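Local coordinates for protein EreC (Klebsiella pneumoniae, PDB 6XCQ) that probably hydrolyses the ester bond of the lactone ring in macrolide antibiotics such as erythromycin, an esterase reaction that confers macrolide resistance, at residues S194-S199 with S204-E209; P126-L131 with L157-N162; G100-S105 with P163-A168. The protein carries 1 engineered substitution. All coordinates share one frame; numbering follows the deposited sequence.

How the contacts relate
Strand 94-97 runs into helix 101-112, whose first turn waits for its partner until the chain has passed through helix 126-146 and strand 151-154 and entered helix 164-177; that closes contact 3. Contact 2 lies wholly within this loop, joining the start of helix 126-146 to the turn after strand 151-154. Segment 157-162 runs straight into 163-168, so one continuous stretch serves both, and Q103 NE2 of contact 3 bonds to N159 OD1 of contact 2. Contact 1 comes later as a short local loop ahead of and along helix 200-208. I195 packs there against L161 and P163, so contact 1 sits on the same stretch, 157-168.

Contact 1 (S194-S199 with S204-E209); sequences SIDGQS and SAKWGE
K206 bends over the backbone of S194 and crosses D196 at a slant, its chain turned at chi2, chi3 and chi4 until NZ faces two acceptors. NZ bonds to D196 OD1 at 2.9 Å, a salt bridge that meets the carboxylate from above its plane, 36° out of it. The same NZ reaches S194 O at 3.1 Å, tilted from the carbonyl plane. CB, CG and CD of K206 curl round that oxygen as well, with CB 3.3 Å from S194 O, so the aliphatic part lies along the loop while NZ holds S194 O and D196 OD1, either side of I195 in the sequence. Between those acceptors, I195 is the centre of an inverse gamma turn. Its side chain runs on past K206 toward W207: CD1 rests 3.6 Å from W207 N and 4.1 Å from W207 CB, at the edge of the indole and near its plane. I195 and W207 both pack on L262 of helix 244-267, whereas D196 is exposed. S199 follows as the N-cap of helix 200-208, its OG bonded to L362 O. The whole is a helix N-terminus whose chain doubles back beside the loop leading into it, with a lysine of the helix tying down that loop.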
loop_
_atom_site.group_PDB
_atom_site.type_symbol
_atom_site.label_atom_id
_atom_site.label_comp_id
_atom_site.label_asym_id
_atom_site.label_seq_id
_atom_site.Cartn_x
_atom_site.Cartn_y
_atom_site.Cartn_z
ATOM N N SER A 194 -2.458 -2.759 -25.091
ATOM C CA SER A 194 -1.326 -1.842 -25.121
ATOM C C SER A 194 -0.985 -1.264 -23.757
ATOM O O SER A 194 0.023 -0.560 -23.641
ATOM C CB SER A 194 -1.604 -0.694 -26.088
ATOM O OG SER A 194 -2.449 0.261 -25.485
ATOM N N ILE A 195 -1.796 -1.509 -22.732
ATOM C CA ILE A 195 -1.492 -1.039 -21.378
ATOM C C ILE A 195 -0.614 -2.115 -20.746
ATOM O O ILE A 195 -1.103 -3.050 -20.114
ATOM C CB ILE A 195 -2.758 -0.768 -20.566
ATOM C CG1 ILE A 195 -3.805 -0.028 -21.402
ATOM C CG2 ILE A 195 -2.424 0.012 -19.299
ATOM C CD1 ILE A 195 -3.344 1.294 -21.923
ATOM N N ASP A 196 0.709 -1.990 -20.925
ATOM C CA ASP A 196 1.624 -3.036 -20.470
ATOM C C ASP A 196 2.839 -2.482 -19.727
ATOM O O ASP A 196 3.904 -3.107 -19.726
ATOM C CB ASP A 196 2.086 -3.906 -21.646
ATOM C CG ASP A 196 2.851 -3.121 -22.699
ATOM O OD1 ASP A 196 3.152 -1.929 -22.477
ATOM O OD2 ASP A 196 3.141 -3.699 -23.768
ATOM N N GLY A 197 2.709 -1.319 -19.099
ATOM C CA GLY A 197 3.820 -0.749 -18.361
ATOM C C GLY A 197 4.184 -1.563 -17.126
ATOM O O GLY A 197 3.483 -2.485 -16.705
ATOM N N GLN A 198 5.328 -1.220 -16.537
ATOM C CA GLN A 198 5.751 -1.815 -15.275
ATOM C C GLN A 198 5.610 -0.829 -14.129
ATOM O O GLN A 198 6.051 -1.110 -13.002
ATOM C CB GLN A 198 7.191 -2.326 -15.382
ATOM C CG GLN A 198 7.317 -3.667 -16.090
ATOM C CD GLN A 198 6.852 -4.839 -15.235
ATOM O OE1 GLN A 198 6.626 -4.699 -14.035
ATOM N NE2 GLN A 198 6.716 -6.006 -15.854
ATOM N N SER A 199 5.001 0.322 -14.396
ATOM C CA SER A 199 4.700 1.294 -13.357
ATOM C C SER A 199 3.574 2.181 -13.862
ATOM O O SER A 199 3.254 2.196 -15.055
ATOM C CB SER A 199 5.937 2.118 -12.995
ATOM O OG SER A 199 6.216 3.034 -14.033
ATOM N N SER A 204 0.239 4.721 -17.755
ATOM C CA SER A 204 -0.591 5.888 -18.036
ATOM C C SER A 204 -0.183 6.558 -19.341
ATOM O O SER A 204 -1.048 7.064 -20.066
ATOM C CB SER A 204 -0.532 6.885 -16.879
ATOM O OG SER A 204 0.772 7.397 -16.718
ATOM N N ALA A 205 1.114 6.549 -19.668
ATOM C CA ALA A 205 1.552 7.044 -20.970
ATOM C C ALA A 205 0.961 6.215 -22.110
ATOM O O ALA A 205 0.541 6.769 -23.133
ATOM C CB ALA A 205 3.078 7.050 -21.040
ATOM N N LYS A 206 0.909 4.884 -21.956
ATOM C CA LYS A 206 0.281 4.060 -22.988
ATOM C C LYS A 206 -1.222 4.321 -23.073
ATOM O O LYS A 206 -1.804 4.283 -24.163
ATOM C CB LYS A 206 0.543 2.574 -22.719
ATOM C CG LYS A 206 2.001 2.149 -22.818
ATOM C CD LYS A 206 2.370 1.792 -24.251
ATOM C CE LYS A 206 3.360 0.635 -24.309
ATOM N NZ LYS A 206 2.779 -0.545 -25.039
ATOM N N TRP A 207 -1.863 4.582 -21.931
ATOM C CA TRP A 207 -3.283 4.921 -21.911
ATOM C C TRP A 207 -3.558 6.177 -22.732
ATOM O O TRP A 207 -4.497 6.219 -23.536
ATOM C CB TRP A 207 -3.737 5.104 -20.459
ATOM C CG TRP A 207 -5.154 5.631 -20.277
ATOM C CD1 TRP A 207 -5.517 6.904 -19.986
ATOM C CD2 TRP A 207 -6.373 4.873 -20.360
ATOM N NE1 TRP A 207 -6.891 7.002 -19.887
ATOM C CE2 TRP A 207 -7.437 5.766 -20.116
ATOM C CE3 TRP A 207 -6.663 3.529 -20.622
ATOM C CZ2 TRP A 207 -8.778 5.356 -20.119
ATOM C CZ3 TRP A 207 -7.997 3.120 -20.636
ATOM C CH2 TRP A 207 -9.038 4.034 -20.385
ATOM N N GLY A 208 -2.742 7.213 -22.542
ATOM C CA GLY A 208 -2.897 8.453 -23.284
ATOM C C GLY A 208 -2.664 8.318 -24.774
ATOM O O GLY A 208 -3.072 9.205 -25.533
ATOM N N GLU A 209 -2.030 7.228 -25.213
ATOM C CA GLU A 209 -1.863 6.995 -26.642
ATOM C C GLU A 209 -3.108 6.397 -27.295
ATOM O O GLU A 209 -3.213 6.407 -28.528
ATOM C CB GLU A 209 -0.650 6.093 -26.873
ATOM C CG GLU A 209 0.669 6.849 -26.764
ATOM C CD GLU A 209 1.859 5.941 -26.524
ATOM O OE1 GLU A 209 2.917 6.458 -26.104
ATOM O OE2 GLU A 209 1.738 4.714 -26.749
#

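Contact 2 (P126-L131 with L157-N162); sequences PLTFSL and LPNTLN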
loop_
_atom_site.group_PDB
_atom_site.type_symbol
_atom_site.label_atom_id
_atom_site.label_comp_id
_atom_site.label_asym_id
_atom_site.label_seq_id
_atom_site.Cartn_x
_atom_site.Cartn_y
_atom_site.Cartn_z
ATOM N N PRO A 126 9.216 -5.622 -11.023
ATOM C CA PRO A 126 10.247 -4.663 -10.556
ATOM C C PRO A 126 9.805 -3.692 -9.462
ATOM O O PRO A 126 10.532 -3.517 -8.476
ATOM C CB PRO A 126 10.630 -3.929 -11.845
ATOM C CG PRO A 126 10.410 -4.950 -12.930
ATOM C CD PRO A 126 9.250 -5.804 -12.491
ATOM N N LEU A 127 8.661 -3.022 -9.604
ATOM C CA LEU A 127 8.287 -2.050 -8.571
ATOM C C LEU A 127 7.989 -2.739 -7.243
ATOM O O LEU A 127 8.455 -2.291 -6.182
ATOM C CB LEU A 127 7.089 -1.209 -9.026
ATOM C CG LEU A 127 6.542 -0.201 -8.014
ATOM C CD1 LEU A 127 7.572 0.920 -7.697
ATOM C CD2 LEU A 127 5.233 0.395 -8.526
ATOM N N THR A 128 7.223 -3.840 -7.280
ATOM C CA THR A 128 6.960 -4.605 -6.065
ATOM C C THR A 128 8.255 -5.038 -5.385
ATOM O O THR A 128 8.386 -4.951 -4.157
ATOM C CB THR A 128 6.112 -5.824 -6.408
ATOM O OG1 THR A 128 4.856 -5.379 -6.942
ATOM C CG2 THR A 128 5.893 -6.687 -5.169
ATOM N N PHE A 129 9.224 -5.497 -6.174
ATOM C CA PHE A 129 10.512 -5.924 -5.633
ATOM C C PHE A 129 11.225 -4.782 -4.900
ATOM O O PHE A 129 11.745 -4.973 -3.798
ATOM C CB PHE A 129 11.368 -6.488 -6.771
ATOM C CG PHE A 129 12.700 -7.035 -6.329
ATOM C CD1 PHE A 129 12.804 -8.326 -5.839
ATOM C CD2 PHE A 129 13.847 -6.250 -6.408
ATOM C CE1 PHE A 129 14.032 -8.837 -5.435
ATOM C CE2 PHE A 129 15.082 -6.749 -6.009
ATOM C CZ PHE A 129 15.176 -8.037 -5.517
ATOM N N SER A 130 11.241 -3.579 -5.480
ATOM C CA SER A 130 11.943 -2.470 -4.838
ATOM C C SER A 130 11.179 -1.927 -3.634
ATOM O O SER A 130 11.795 -1.497 -2.651
ATOM C CB SER A 130 12.189 -1.349 -5.845
ATOM O OG SER A 130 12.924 -1.815 -6.959
ATOM N N LEU A 131 9.848 -1.925 -3.692
ATOM C CA LEU A 131 9.055 -1.389 -2.586
ATOM C C LEU A 131 9.109 -2.294 -1.364
ATOM O O LEU A 131 9.176 -1.806 -0.227
ATOM C CB LEU A 131 7.600 -1.211 -3.017
ATOM C CG LEU A 131 7.277 0.042 -3.827
ATOM C CD1 LEU A 131 5.884 -0.109 -4.392
ATOM C CD2 LEU A 131 7.379 1.271 -2.937
ATOM N N LEU A 157 -4.761 -1.738 -6.481
ATOM C CA LEU A 157 -4.719 -2.043 -7.909
ATOM C C LEU A 157 -3.395 -2.725 -8.230
ATOM O O LEU A 157 -2.466 -2.659 -7.413
ATOM C CB LEU A 157 -4.860 -0.758 -8.719
ATOM C CG LEU A 157 -6.050 0.095 -8.298
ATOM C CD1 LEU A 157 -5.966 1.461 -8.943
ATOM C CD2 LEU A 157 -7.347 -0.619 -8.689
ATOM N N PRO A 158 -3.247 -3.373 -9.390
ATOM C CA PRO A 158 -1.896 -3.746 -9.824
ATOM C C PRO A 158 -1.002 -2.516 -9.777
ATOM O O PRO A 158 -1.338 -1.476 -10.362
ATOM C CB PRO A 158 -2.111 -4.271 -11.256
ATOM C CG PRO A 158 -3.409 -3.706 -11.675
ATOM C CD PRO A 158 -4.245 -3.706 -10.422
ATOM N N ASN A 159 0.109 -2.586 -9.038
ATOM C CA ASN A 159 0.907 -1.367 -8.906
ATOM C C ASN A 159 1.594 -0.989 -10.215
ATOM O O ASN A 159 2.286 0.038 -10.276
ATOM C CB ASN A 159 1.907 -1.493 -7.750
ATOM C CG ASN A 159 2.843 -2.675 -7.883
ATOM O OD1 ASN A 159 3.223 -3.072 -8.979
ATOM N ND2 ASN A 159 3.250 -3.226 -6.742
ATOM N N THR A 160 1.389 -1.787 -11.261
ATOM C CA THR A 160 1.744 -1.453 -12.634
ATOM C C THR A 160 0.645 -0.703 -13.363
ATOM O O THR A 160 0.908 -0.167 -14.447
ATOM C CB THR A 160 2.035 -2.729 -13.429
ATOM O OG1 THR A 160 0.892 -3.586 -13.335
ATOM C CG2 THR A 160 3.259 -3.460 -12.884
ATOM N N LEU A 161 -0.580 -0.679 -12.804
ATOM C CA LEU A 161 -1.799 -0.260 -13.517
ATOM C C LEU A 161 -1.947 -0.993 -14.854
ATOM O O LEU A 161 -2.556 -0.495 -15.797
ATOM C CB LEU A 161 -1.863 1.265 -13.711
ATOM C CG LEU A 161 -1.786 2.097 -12.419
ATOM C CD1 LEU A 161 -1.948 3.614 -12.679
ATOM C CD2 LEU A 161 -2.815 1.618 -11.398
ATOM N N ASN A 162 -1.425 -2.213 -14.936
ATOM C CA ASN A 162 -1.625 -3.025 -16.127
ATOM C C ASN A 162 -2.776 -3.986 -15.854
ATOM O O ASN A 162 -2.636 -4.865 -14.989
ATOM C CB ASN A 162 -0.352 -3.795 -16.467
ATOM C CG ASN A 162 -0.522 -4.731 -17.659
ATOM O OD1 ASN A 162 -1.623 -4.901 -18.204
ATOM N ND2 ASN A 162 0.581 -5.347 -18.069
HETATM O O HOH W 1 5.459 -4.356 -9.564
#
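N159 ND2 spends its hydrogens on T128 OG1 and on E98 O, and the bond to T128 OG1 is short, 2.7 Å, and nearly straight at 173°. T128 OG1 lies in the plane of the amide, and the two side chains cross at about a right angle. N159 stands in a type I beta turn, P158 to L161, in the loop between strand 151-154 and helix 164-177, closed by L161 N to P158 O at 2.7 Å. Its other amide atom, OD1, takes a hydrogen from Q103 NE2 of helix 101-112 and one from water 1 at 2.6 Å. That water in turn accepts from T128 N at 2.9 Å, a backbone N-H in the opening turn of helix 126-146. Four partners fix the rotation of the amide and settle which end is oxygen. With chi1 at 57°, CG sits between the backbone N and the carbonyl carbon, which swings the amide out toward the helix. Just beyond, T160 OG1 accepts from N162 N in an ST turn, and N162 OD1 caps R164 N. L127 slides past N159 in the opposite direction, bringing its CD2 to 3.4 Å from N159 O and 3.9 Å from N159 CB.

Contact 3 (G100-S105 with P163-A168); sequences GAIQAS and PRDDLA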
loop_
_atom_site.group_PDB
_atom_site.type_symbol
_atom_site.label_atom_id
_atom_site.label_comp_id
_atom_site.label_asym_id
_atom_site.label_seq_id
_atom_site.Cartn_x
_atom_site.Cartn_y
_atom_site.Cartn_z
ATOM N N GLY A 100 -1.515 -5.525 -6.384
ATOM C CA GLY A 100 -2.785 -6.138 -6.719
ATOM C C GLY A 100 -2.927 -7.527 -6.127
ATOM O O GLY A 100 -1.964 -8.137 -5.664
ATOM N N ALA A 101 -4.178 -8.013 -6.132
ATOM C CA ALA A 101 -4.495 -9.333 -5.589
ATOM C C ALA A 101 -3.711 -10.431 -6.291
ATOM O O ALA A 101 -3.245 -11.377 -5.654
ATOM C CB ALA A 101 -5.997 -9.615 -5.726
ATOM N N ILE A 102 -3.578 -10.340 -7.607
ATOM C CA ILE A 102 -2.856 -11.379 -8.329
ATOM C C ILE A 102 -1.354 -11.259 -8.076
ATOM O O ILE A 102 -0.657 -12.265 -7.896
ATOM C CB ILE A 102 -3.194 -11.302 -9.822
ATOM C CG1 ILE A 102 -4.684 -11.646 -10.027
ATOM C CG2 ILE A 102 -2.296 -12.241 -10.607
ATOM C CD1 ILE A 102 -5.192 -11.427 -11.439
ATOM N N GLN A 103 -0.826 -10.034 -8.076
ATOM C CA GLN A 103 0.565 -9.846 -7.685
ATOM C C GLN A 103 0.835 -10.468 -6.324
ATOM O O GLN A 103 1.862 -11.122 -6.118
ATOM C CB GLN A 103 0.902 -8.351 -7.658
ATOM C CG GLN A 103 1.127 -7.739 -9.022
ATOM C CD GLN A 103 1.423 -6.252 -8.943
ATOM O OE1 GLN A 103 0.704 -5.494 -8.288
ATOM N NE2 GLN A 103 2.494 -5.827 -9.607
ATOM N N ALA A 104 -0.094 -10.302 -5.387
ATOM C CA ALA A 104 0.133 -10.831 -4.048
ATOM C C ALA A 104 0.058 -12.353 -4.010
ATOM O O ALA A 104 0.732 -12.975 -3.186
ATOM C CB ALA A 104 -0.873 -10.229 -3.060
ATOM N N SER A 105 -0.776 -12.979 -4.849
ATOM C CA SER A 105 -0.830 -14.442 -4.832
ATOM C C SER A 105 0.518 -15.038 -5.219
ATOM O O SER A 105 0.946 -16.047 -4.648
ATOM C CB SER A 105 -1.939 -14.958 -5.758
ATOM O OG SER A 105 -1.713 -14.527 -7.085
ATOM N N PRO A 163 -3.911 -3.867 -16.545
ATOM C CA PRO A 163 -5.073 -4.729 -16.252
ATOM C C PRO A 163 -5.000 -6.133 -16.828
ATOM O O PRO A 163 -5.975 -6.887 -16.685
ATOM C CB PRO A 163 -6.234 -3.958 -16.892
ATOM C CG PRO A 163 -5.607 -3.286 -18.074
ATOM C CD PRO A 163 -4.202 -2.885 -17.605
ATOM N N ARG A 164 -3.886 -6.514 -17.459
ATOM C CA ARG A 164 -3.819 -7.795 -18.153
ATOM C C ARG A 164 -4.140 -8.967 -17.228
ATOM O O ARG A 164 -4.985 -9.804 -17.557
ATOM C CB ARG A 164 -2.442 -7.990 -18.783
ATOM C CG ARG A 164 -2.378 -9.242 -19.659
ATOM C CD ARG A 164 -0.954 -9.740 -19.856
ATOM N NE ARG A 164 -0.343 -10.205 -18.610
ATOM C CZ ARG A 164 0.701 -9.620 -18.031
ATOM N NH1 ARG A 164 1.199 -10.107 -16.901
ATOM N NH2 ARG A 164 1.247 -8.544 -18.583
ATOM N N ASP A 165 -3.445 -9.068 -16.086
ATOM C CA ASP A 165 -3.676 -10.184 -15.166
ATOM C C ASP A 165 -5.141 -10.242 -14.750
ATOM O O ASP A 165 -5.746 -11.317 -14.711
ATOM C CB ASP A 165 -2.809 -10.066 -13.901
ATOM C CG ASP A 165 -1.325 -10.380 -14.124
ATOM O OD1 ASP A 165 -0.929 -10.938 -15.171
ATOM O OD2 ASP A 165 -0.547 -10.046 -13.204
ATOM N N ASP A 166 -5.722 -9.090 -14.409
ATOM C CA ASP A 166 -7.098 -9.098 -13.927
ATOM C C ASP A 166 -8.044 -9.591 -15.013
ATOM O O ASP A 166 -8.921 -10.419 -14.752
ATOM C CB ASP A 166 -7.510 -7.707 -13.457
ATOM C CG ASP A 166 -6.886 -7.331 -12.113
ATOM O OD1 ASP A 166 -6.942 -8.150 -11.166
ATOM O OD2 ASP A 166 -6.356 -6.205 -12.007
ATOM N N LEU A 167 -7.878 -9.082 -16.233
ATOM C CA LEU A 167 -8.754 -9.466 -17.333
ATOM C C LEU A 167 -8.588 -10.932 -17.685
ATOM O O LEU A 167 -9.560 -11.604 -18.053
ATOM C CB LEU A 167 -8.466 -8.609 -18.559
ATOM C CG LEU A 167 -8.920 -7.155 -18.534
ATOM C CD1 LEU A 167 -7.939 -6.318 -19.338
ATOM C CD2 LEU A 167 -10.342 -7.021 -19.077
ATOM N N ALA A 168 -7.359 -11.439 -17.604
ATOM C CA ALA A 168 -7.113 -12.830 -17.961
ATOM C C ALA A 168 -7.752 -13.774 -16.955
ATOM O O ALA A 168 -8.313 -14.805 -17.338
ATOM C CB ALA A 168 -5.609 -13.093 -18.063
HETATM O O HOH W 2 -4.998 -8.064 -9.114
#
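The carboxylate of D165 has I102 CG2 lying obliquely over one face, 3.8 Å from D165 OD2, while R164 NH1 approaches D165 OD1 from the other side of the plane in a salt bridge of 2.9 Å whose hydrogen bond is weak, bent to 126°. R106 NH1 adds a salt bridge to D165 OD2. A second flat group, the D165 carbonyl, carries I102 CD1 on its face, 3.3 Å from D165 O. The carboxylate of D166 is also met from above its plane, where the same CD1 stands 3.7 Å from D166 OD1. With chi2 at 172°, CD1 of I102 reaches both the D165 carbonyl and D166 OD1, while CG2 lies on the D165 carboxylate. No direct hydrogen bond crosses the contact; water 2 bridges it, accepting from I102 N and donating to D166 OD1 at 2.8 Å. S254 OG bonds to D166 OD2, and R251 of helix 244-267 adds a long, weak ion pair at OD1. G100 is the N-cap of helix 101-112, and the side chain of Q103, three residues on, accepts its N-H at 2.9 Å, on a lone pair of OE1. The contact joins the first turns of two helices that follow the neighbouring parallel strands 94-97 and 151-154, as in an alpha/beta fold.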